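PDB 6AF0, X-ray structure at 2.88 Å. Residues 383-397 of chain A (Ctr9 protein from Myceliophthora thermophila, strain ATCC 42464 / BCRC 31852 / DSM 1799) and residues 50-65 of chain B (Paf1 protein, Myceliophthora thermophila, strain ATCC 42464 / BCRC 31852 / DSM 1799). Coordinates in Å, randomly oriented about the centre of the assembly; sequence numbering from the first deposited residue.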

ATOM      1  N   GLY A 383      -1.386 -23.658   1.708  1.00 96.49           N
ATOM      2  CA  GLY A 383      -0.345 -23.536   2.718  1.00 94.61           C
ATOM      3  C   GLY A 383      -0.796 -22.736   3.910  1.00 88.34           C
ATOM      4  O   GLY A 383      -1.980 -22.487   4.086  1.00 90.29           O
ATOM      5  N   TYR A 384       0.163 -22.337   4.731  1.00 86.25           N
ATOM      6  CA  TYR A 384      -0.126 -21.619   5.961  1.00 76.48           C
ATOM      7  C   TYR A 384       0.303 -20.167   5.798  1.00 72.34           C
ATOM      8  O   TYR A 384       1.509 -19.858   5.771  1.00 68.71           O
ATOM      9  CB  TYR A 384       0.590 -22.276   7.151  1.00 73.16           C
ATOM     10  CG  TYR A 384      -0.014 -21.936   8.498  1.00 73.41           C
ATOM     11  CD1 TYR A 384      -1.346 -22.198   8.783  1.00 79.64           C
ATOM     12  CD2 TYR A 384       0.753 -21.351   9.487  1.00 76.89           C
ATOM     13  CE1 TYR A 384      -1.897 -21.860  10.012  1.00 79.37           C
ATOM     14  CE2 TYR A 384       0.224 -21.027  10.715  1.00 78.89           C
ATOM     15  CZ  TYR A 384      -1.096 -21.278  10.977  1.00 78.48           C
ATOM     16  OH  TYR A 384      -1.556 -20.921  12.222  1.00 76.12           O
ATOM     17  N   LEU A 385      -0.693 -19.287   5.719  1.00 62.75           N
ATOM     18  CA  LEU A 385      -0.459 -17.856   5.548  1.00 67.15           C
ATOM     19  C   LEU A 385       0.548 -17.221   6.542  1.00 67.32           C
ATOM     20  O   LEU A 385       1.436 -16.474   6.149  1.00 74.06           O
ATOM     21  CB  LEU A 385      -1.791 -17.130   5.569  1.00 65.89           C
ATOM     22  CG  LEU A 385      -1.749 -15.711   5.013  1.00 72.84           C
ATOM     23  CD1 LEU A 385      -3.061 -15.347   4.330  1.00 76.52           C
ATOM     24  CD2 LEU A 385      -1.443 -14.720   6.120  1.00 79.03           C
ATOM     25  N   PRO A 386       0.420 -17.519   7.823  1.00 69.68           N
ATOM     26  CA  PRO A 386       1.438 -16.983   8.718  1.00 77.30           C
ATOM     27  C   PRO A 386       2.860 -17.485   8.440  1.00 73.09           C
ATOM     28  O   PRO A 386       3.842 -16.784   8.755  1.00 74.82           O
ATOM     29  CB  PRO A 386       0.963 -17.451  10.113  1.00 79.43           C
ATOM     30  CG  PRO A 386      -0.502 -17.658   9.957  1.00 77.46           C
ATOM     31  CD  PRO A 386      -0.700 -18.138   8.552  1.00 72.21           C
ATOM     32  N   ALA A 387       2.974 -18.694   7.905  1.00 69.25           N
ATOM     33  CA  ALA A 387       4.296 -19.293   7.677  1.00 75.39           C
ATOM     34  C   ALA A 387       4.987 -18.586   6.514  1.00 75.37           C
ATOM     35  O   ALA A 387       6.202 -18.312   6.534  1.00 66.55           O
ATOM     36  CB  ALA A 387       4.163 -20.777   7.382  1.00 75.36           C
ATOM     37  N   LYS A 388       4.169 -18.314   5.503  1.00 68.85           N
ATOM     38  CA  LYS A 388       4.577 -17.589   4.323  1.00 69.26           C
ATOM     39  C   LYS A 388       5.053 -16.206   4.702  1.00 70.77           C
ATOM     40  O   LYS A 388       6.051 -15.710   4.156  1.00 75.40           O
ATOM     41  CB  LYS A 388       3.403 -17.480   3.329  1.00 71.03           C
ATOM     42  CG  LYS A 388       3.013 -18.801   2.675  1.00 74.17           C
ATOM     43  CD  LYS A 388       1.799 -18.690   1.768  1.00 72.49           C
ATOM     44  CE  LYS A 388       1.399 -20.081   1.302  1.00 75.00           C
ATOM     45  NZ  LYS A 388       0.098 -20.099   0.582  1.00 78.94           N
ATOM     46  N   PHE A 389       4.318 -15.574   5.609  1.00 65.49           N
ATOM     47  CA  PHE A 389       4.663 -14.257   6.061  1.00 66.29           C
ATOM     48  C   PHE A 389       5.979 -14.317   6.816  1.00 66.05           C
ATOM     49  O   PHE A 389       6.850 -13.495   6.592  1.00 75.56           O
ATOM     50  CB  PHE A 389       3.532 -13.681   6.907  1.00 73.42           C
ATOM     51  CG  PHE A 389       3.790 -12.288   7.423  1.00 77.62           C
ATOM     52  CD1 PHE A 389       4.257 -12.082   8.714  1.00 79.31           C
ATOM     53  CD2 PHE A 389       3.553 -11.190   6.624  1.00 83.99           C
ATOM     54  CE1 PHE A 389       4.475 -10.808   9.189  1.00 84.44           C
ATOM     55  CE2 PHE A 389       3.784  -9.909   7.091  1.00 87.27           C
ATOM     56  CZ  PHE A 389       4.245  -9.719   8.376  1.00 89.39           C
ATOM     57  N   GLY A 390       6.162 -15.299   7.676  1.00 60.94           N
ATOM     58  CA  GLY A 390       7.399 -15.355   8.428  1.00 70.60           C
ATOM     59  C   GLY A 390       8.591 -15.505   7.502  1.00 75.17           C
ATOM     60  O   GLY A 390       9.675 -14.973   7.748  1.00 82.45           O
ATOM     61  N   ALA A 391       8.386 -16.260   6.432  1.00 82.50           N
ATOM     62  CA  ALA A 391       9.411 -16.423   5.414  1.00 82.42           C
ATOM     63  C   ALA A 391       9.746 -15.060   4.841  1.00 80.68           C
ATOM     64  O   ALA A 391      10.918 -14.669   4.815  1.00 80.74           O
ATOM     65  CB  ALA A 391       8.943 -17.368   4.315  1.00 82.49           C
ATOM     66  N   ALA A 392       8.707 -14.338   4.411  1.00 75.00           N
ATOM     67  CA  ALA A 392       8.870 -13.029   3.771  1.00 69.03           C
ATOM     68  C   ALA A 392       9.668 -12.069   4.637  1.00 73.55           C
ATOM     69  O   ALA A 392      10.579 -11.398   4.164  1.00 83.67           O
ATOM     70  CB  ALA A 392       7.528 -12.435   3.417  1.00 71.12           C
ATOM     71  N   GLN A 393       9.352 -12.028   5.917  1.00 75.02           N
ATOM     72  CA  GLN A 393      10.104 -11.204   6.848  1.00 75.18           C
ATOM     73  C   GLN A 393      11.535 -11.681   6.951  1.00 75.26           C
ATOM     74  O   GLN A 393      12.458 -10.885   6.939  1.00 81.15           O
ATOM     75  CB  GLN A 393       9.507 -11.277   8.239  1.00 78.82           C
ATOM     76  CG  GLN A 393       8.006 -11.081   8.315  1.00 84.90           C
ATOM     77  CD  GLN A 393       7.519 -10.944   9.746  1.00 91.41           C
ATOM     78  OE1 GLN A 393       6.841  -9.975  10.086  1.00 88.98           O
ATOM     79  NE2 GLN A 393       7.876 -11.908  10.596  1.00 90.67           N
ATOM     80  N   LEU A 394      11.715 -12.986   7.100  1.00 82.85           N
ATOM     81  CA  LEU A 394      13.064 -13.550   7.195  1.00 90.93           C
ATOM     82  C   LEU A 394      13.908 -13.249   5.953  1.00 93.03           C
ATOM     83  O   LEU A 394      15.138 -13.164   6.030  1.00 89.29           O
ATOM     84  CB  LEU A 394      13.018 -15.055   7.464  1.00 89.17           C
ATOM     85  CG  LEU A 394      13.098 -15.404   8.944  1.00 97.27           C
ATOM     86  CD1 LEU A 394      12.056 -14.644   9.751  1.00 99.22           C
ATOM     87  CD2 LEU A 394      12.937 -16.901   9.136  1.00103.24           C
ATOM     88  N   SER A 395      13.248 -13.088   4.812  1.00 86.45           N
ATOM     89  CA  SER A 395      13.971 -12.784   3.606  1.00 83.60           C
ATOM     90  C   SER A 395      14.249 -11.286   3.539  1.00 89.42           C
ATOM     91  O   SER A 395      15.296 -10.882   3.029  1.00111.79           O
ATOM     92  CB  SER A 395      13.248 -13.343   2.381  1.00 78.64           C
ATOM     93  OG  SER A 395      12.214 -12.507   1.936  1.00 87.98           O
ATOM     94  N   VAL A 396      13.346 -10.468   4.084  1.00 88.17           N
ATOM     95  CA  VAL A 396      13.592  -9.023   4.200  1.00 84.60           C
ATOM     96  C   VAL A 396      14.854  -8.783   4.996  1.00 84.09           C
ATOM     97  O   VAL A 396      15.699  -7.986   4.602  1.00 98.64           O
ATOM     98  CB  VAL A 396      12.433  -8.262   4.867  1.00 82.58           C
ATOM     99  CG1 VAL A 396      12.887  -6.898   5.383  1.00 73.32           C
ATOM    100  CG2 VAL A 396      11.262  -8.131   3.896  1.00 80.91           C
ATOM    101  N   LEU A 397      14.988  -9.456   6.125  1.00 84.46           N
ATOM    102  CA  LEU A 397      16.278  -9.467   6.767  1.00101.60           C
ATOM    103  C   LEU A 397      17.109 -10.456   5.951  1.00115.15           C
ATOM    104  O   LEU A 397      16.553 -11.235   5.172  1.00106.02           O
ATOM    105  CB  LEU A 397      16.184  -9.834   8.238  1.00109.39           C
ATOM    106  CG  LEU A 397      17.480  -9.668   9.050  1.00117.34           C
ATOM    107  CD1 LEU A 397      18.266  -8.393   8.731  1.00115.65           C
ATOM    108  CD2 LEU A 397      17.133  -9.695  10.535  1.00122.18           C
TER
ATOM    109  N   GLN B  50      10.753  -3.619  13.979  1.00129.63           N
ATOM    110  CA  GLN B  50       9.318  -3.745  14.353  1.00125.17           C
ATOM    111  C   GLN B  50       8.451  -4.528  13.326  1.00112.46           C
ATOM    112  O   GLN B  50       7.612  -5.366  13.697  1.00111.85           O
ATOM    113  CB  GLN B  50       8.691  -2.367  14.702  1.00122.41           C
ATOM    114  CG  GLN B  50       7.909  -1.681  13.577  1.00130.55           C
ATOM    115  CD  GLN B  50       6.918  -0.627  14.063  1.00138.39           C
ATOM    116  OE1 GLN B  50       6.391  -0.714  15.174  1.00150.93           O
ATOM    117  NE2 GLN B  50       6.638   0.367  13.213  1.00133.45           N
ATOM    118  N   TYR B  51       8.671  -4.277  12.045  1.00 98.79           N
ATOM    119  CA  TYR B  51       7.852  -4.890  11.004  1.00 91.84           C
ATOM    120  C   TYR B  51       8.298  -6.314  10.664  1.00 89.05           C
ATOM    121  O   TYR B  51       7.568  -7.059  10.018  1.00 75.41           O
ATOM    122  CB  TYR B  51       7.909  -4.045   9.739  1.00 98.78           C
ATOM    123  CG  TYR B  51       7.061  -2.809   9.777  1.00 98.21           C
ATOM    124  CD1 TYR B  51       5.688  -2.906   9.741  1.00 95.24           C
ATOM    125  CD2 TYR B  51       7.637  -1.537   9.830  1.00107.08           C
ATOM    126  CE1 TYR B  51       4.894  -1.777   9.764  1.00103.41           C
ATOM    127  CE2 TYR B  51       6.852  -0.397   9.858  1.00111.81           C
ATOM    128  CZ  TYR B  51       5.478  -0.523   9.824  1.00110.93           C
ATOM    129  OH  TYR B  51       4.691   0.604   9.843  1.00113.99           O
ATOM    130  N   THR B  52       9.525  -6.654  11.050  1.00 97.38           N
ATOM    131  CA  THR B  52      10.121  -7.975  10.790  1.00 91.37           C
ATOM    132  C   THR B  52      10.114  -8.878  12.026  1.00 92.27           C
ATOM    133  O   THR B  52      10.516 -10.034  11.953  1.00 90.26           O
ATOM    134  CB  THR B  52      11.587  -7.845  10.290  1.00 94.47           C
ATOM    135  OG1 THR B  52      12.390  -7.125  11.245  1.00107.67           O
ATOM    136  CG2 THR B  52      11.631  -7.126   8.957  1.00 91.16           C
ATOM    137  N   ALA B  53       9.679  -8.344  13.165  1.00 97.54           N
ATOM    138  CA  ALA B  53       9.610  -9.107  14.415  1.00 87.45           C
ATOM    139  C   ALA B  53       8.434 -10.051  14.348  1.00 88.30           C
ATOM    140  O   ALA B  53       7.380  -9.674  13.822  1.00 98.10           O
ATOM    141  CB  ALA B  53       9.434  -8.178  15.608  1.00 86.80           C
ATOM    142  N   PRO B  54       8.587 -11.265  14.903  1.00 85.05           N
ATOM    143  CA  PRO B  54       7.474 -12.214  14.997  1.00 87.26           C
ATOM    144  C   PRO B  54       6.224 -11.547  15.533  1.00 88.92           C
ATOM    145  O   PRO B  54       5.148 -11.668  14.932  1.00 86.34           O
ATOM    146  CB  PRO B  54       7.983 -13.262  15.986  1.00 84.97           C
ATOM    147  CG  PRO B  54       9.459 -13.221  15.844  1.00 84.12           C
ATOM    148  CD  PRO B  54       9.802 -11.787  15.551  1.00 87.88           C
ATOM    149  N   GLY B  55       6.391 -10.800  16.623  1.00 87.33           N
ATOM    150  CA  GLY B  55       5.286 -10.120  17.293  1.00 87.16           C
ATOM    151  C   GLY B  55       4.259  -9.538  16.352  1.00 79.66           C
ATOM    152  O   GLY B  55       3.065  -9.658  16.579  1.00 92.78           O
ATOM    153  N   PHE B  56       4.720  -8.933  15.270  1.00 74.85           N
ATOM    154  CA  PHE B  56       3.829  -8.194  14.392  1.00 73.35           C
ATOM    155  C   PHE B  56       2.855  -9.137  13.702  1.00 77.81           C
ATOM    156  O   PHE B  56       1.783  -8.736  13.259  1.00 73.44           O
ATOM    157  CB  PHE B  56       4.647  -7.420  13.377  1.00 70.57           C
ATOM    158  CG  PHE B  56       3.842  -6.440  12.607  1.00 73.79           C
ATOM    159  CD1 PHE B  56       3.506  -5.222  13.170  1.00 78.60           C
ATOM    160  CD2 PHE B  56       3.401  -6.738  11.331  1.00 74.74           C
ATOM    161  CE1 PHE B  56       2.748  -4.309  12.476  1.00 78.76           C
ATOM    162  CE2 PHE B  56       2.640  -5.839  10.627  1.00 78.37           C
ATOM    163  CZ  PHE B  56       2.311  -4.620  11.202  1.00 86.33           C
ATOM    164  N   ALA B  57       3.254 -10.405  13.633  1.00 90.02           N
ATOM    165  CA  ALA B  57       2.482 -11.471  12.998  1.00 87.91           C
ATOM    166  C   ALA B  57       1.656 -12.282  13.990  1.00 81.90           C
ATOM    167  O   ALA B  57       0.884 -13.139  13.568  1.00 77.18           O
ATOM    168  CB  ALA B  57       3.427 -12.409  12.255  1.00 90.20           C
ATOM    169  N   SER B  58       1.830 -12.033  15.291  1.00 74.47           N
ATOM    170  CA  SER B  58       1.159 -12.839  16.311  1.00 77.49           C
ATOM    171  C   SER B  58      -0.379 -12.687  16.250  1.00 78.15           C
ATOM    172  O   SER B  58      -1.122 -13.666  16.347  1.00 78.46           O
ATOM    173  CB  SER B  58       1.741 -12.624  17.720  1.00 69.47           C
ATOM    174  OG  SER B  58       1.769 -11.279  18.084  1.00 82.98           O
ATOM    175  N   ARG B  59      -0.868 -11.483  16.027  1.00 73.73           N
ATOM    176  CA  ARG B  59      -2.298 -11.328  15.816  1.00 83.50           C
ATOM    177  C   ARG B  59      -2.747 -12.159  14.615  1.00 82.29           C
ATOM    178  O   ARG B  59      -3.683 -12.936  14.699  1.00 93.18           O
ATOM    179  CB  ARG B  59      -2.643  -9.849  15.615  1.00 95.55           C
ATOM    180  CG  ARG B  59      -4.103  -9.566  15.296  1.00 96.09           C
ATOM    181  CD  ARG B  59      -4.497  -8.198  15.819  1.00110.89           C
ATOM    182  NE  ARG B  59      -4.668  -8.175  17.284  1.00131.68           N
ATOM    183  CZ  ARG B  59      -4.826  -7.070  18.028  1.00137.57           C
ATOM    184  NH1 ARG B  59      -4.821  -5.862  17.464  1.00147.66           N
ATOM    185  NH2 ARG B  59      -4.982  -7.164  19.351  1.00115.97           N
ATOM    186  N   LEU B  60      -2.049 -11.999  13.502  1.00 84.71           N
ATOM    187  CA  LEU B  60      -2.370 -12.694  12.250  1.00 77.08           C
ATOM    188  C   LEU B  60      -2.335 -14.207  12.433  1.00 77.18           C
ATOM    189  O   LEU B  60      -3.085 -14.946  11.785  1.00 72.14           O
ATOM    190  CB  LEU B  60      -1.371 -12.267  11.165  1.00 80.24           C
ATOM    191  CG  LEU B  60      -1.462 -12.697   9.685  1.00 79.63           C
ATOM    192  CD1 LEU B  60      -0.668 -13.966   9.418  1.00 75.87           C
ATOM    193  CD2 LEU B  60      -2.905 -12.835   9.216  1.00 79.50           C
ATOM    194  N   ALA B  61      -1.460 -14.660  13.321  1.00 73.62           N
ATOM    195  CA  ALA B  61      -1.326 -16.077  13.613  1.00 74.15           C
ATOM    196  C   ALA B  61      -2.470 -16.618  14.441  1.00 79.15           C
ATOM    197  O   ALA B  61      -2.790 -17.791  14.315  1.00 78.63           O
ATOM    198  CB  ALA B  61      -0.024 -16.344  14.332  1.00 76.50           C
ATOM    199  N   ARG B  62      -3.058 -15.771  15.292  1.00 85.56           N
ATOM    200  CA  ARG B  62      -4.106 -16.183  16.247  1.00 79.59           C
ATOM    201  C   ARG B  62      -5.461 -16.214  15.593  1.00 83.82           C
ATOM    202  O   ARG B  62      -6.282 -17.062  15.946  1.00 98.31           O
ATOM    203  CB  ARG B  62      -4.171 -15.252  17.458  1.00 75.78           C
ATOM    204  CG  ARG B  62      -2.946 -15.334  18.382  1.00 87.90           C
ATOM    205  CD  ARG B  62      -2.903 -14.211  19.423  1.00 90.82           C
ATOM    206  NE  ARG B  62      -4.200 -13.534  19.473  1.00 91.05           N
ATOM    207  CZ  ARG B  62      -4.417 -12.242  19.239  1.00 97.95           C
ATOM    208  NH1 ARG B  62      -3.406 -11.402  18.998  1.00 94.03           N
ATOM    209  NH2 ARG B  62      -5.670 -11.779  19.285  1.00106.92           N
ATOM    210  N   GLU B  63      -5.699 -15.306  14.643  1.00 78.89           N
ATOM    211  CA  GLU B  63      -6.996 -15.245  13.972  1.00 81.12           C
ATOM    212  C   GLU B  63      -7.083 -16.315  12.888  1.00 77.48           C
ATOM    213  O   GLU B  63      -8.049 -16.405  12.142  1.00 87.27           O
ATOM    214  CB  GLU B  63      -7.302 -13.833  13.453  1.00 87.79           C
ATOM    215  CG  GLU B  63      -6.767 -13.477  12.075  1.00102.98           C
ATOM    216  CD  GLU B  63      -7.260 -12.111  11.600  1.00116.74           C
ATOM    217  OE1 GLU B  63      -7.960 -11.403  12.391  1.00105.17           O
ATOM    218  OE2 GLU B  63      -6.943 -11.753  10.432  1.00104.80           O
ATOM    219  N   GLN B  64      -6.063 -17.149  12.809  1.00 75.99           N
ATOM    220  CA  GLN B  64      -6.121 -18.305  11.944  1.00 69.37           C
ATOM    221  C   GLN B  64      -6.970 -19.370  12.614  1.00 65.77           C
ATOM    222  O   GLN B  64      -6.779 -19.673  13.801  1.00 62.80           O
ATOM    223  CB  GLN B  64      -4.712 -18.836  11.663  1.00 67.90           C
ATOM    224  CG  GLN B  64      -3.915 -17.995  10.685  1.00 67.82           C
ATOM    225  CD  GLN B  64      -4.518 -18.004   9.307  1.00 66.90           C
ATOM    226  OE1 GLN B  64      -4.791 -19.071   8.750  1.00 70.65           O
ATOM    227  NE2 GLN B  64      -4.758 -16.818   8.751  1.00 66.97           N
ATOM    228  N   PRO B  65      -7.889 -19.966  11.851  1.00 62.81           N
ATOM    229  CA  PRO B  65      -8.735 -21.056  12.352  1.00 65.42           C
ATOM    230  C   PRO B  65      -7.929 -22.136  13.039  1.00 67.20           C
ATOM    231  O   PRO B  65      -6.833 -22.473  12.583  1.00 68.25           O
ATOM    232  CB  PRO B  65      -9.388 -21.612  11.089  1.00 58.92           C
ATOM    233  CG  PRO B  65      -9.436 -20.441  10.176  1.00 64.45           C
ATOM    234  CD  PRO B  65      -8.148 -19.693  10.435  1.00 63.44           C
TER

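The centre of the contact is apolar. L60(B) points toward chain A and meets two consecutive residues there. Its CD1 lies 3.5 Å from L385(A) CD2 and 3.7 Å from P386(A) CG. P386(A) stands in the first turn of its helix. Its ring also packs beside A61(B), with P386(A) CB 4.5 Å from A61(B) CB. A proline can sit here without loss of a helical hydrogen bond, because the first turn has free backbone nitrogens in any case.

The Ctr9 helix 385-396 and the Paf1 helix that ends at R62(B) run nearly antiparallel, at 166°, with their axes 9.7 Å apart at closest approach. The CA atoms of P386(A) and A61(B) are 5.7 Å apart, and those of Q393(A) and T52(B) are 5.1 Å apart.

One turn further along chain A, F389(A) continues the apolar surface. Its chi1 is t, and its ring reaches A57(B), with F389(A) CE1 3.6 Å from A57(B) CB. A57(B) points toward chain A, and its CB is the atom that F389(A) meets. F56(B) lies next to it. F389(A) CZ is 4.3 Å from F56(B) CD2 and sits at the edge of the F56(B) ring, near its plane. The two rings are therefore not stacked face to face.

Toward the start of the chain A helix, Q64(B) extends the contact beyond the end of the Paf1 helix. Its CG lies 3.5 Å from P386(A) CG, and its amide end comes near L385(A) and the Y384(A) ring. Y384(A), the N-cap residue, points its CA-to-CB bond sideways, but the end of its side chain comes nearer to chain B. There Y384(A) OH lies 3.8 Å from Q64(B) CB.

At the other end, T52(B) and Q393(A) each have 77 Å² covered by the partner stretch, the largest values in the contact. T52(B) CG2 touches V396(A) CG1 at 3.8 Å, a last apolar contact. Q393(A) points toward chain B, and its side-chain amide lies among the backbone carbonyls of Y51(B), T52(B) and A53(B). The amide is probably turned over in the model, so its individual atoms cannot be assigned to partners.

No clear hydrogen bond joins the two stretches. The 593 Å² buried between them, both sides summed, is shared between apolar residues at the centre and polar residues toward both ends.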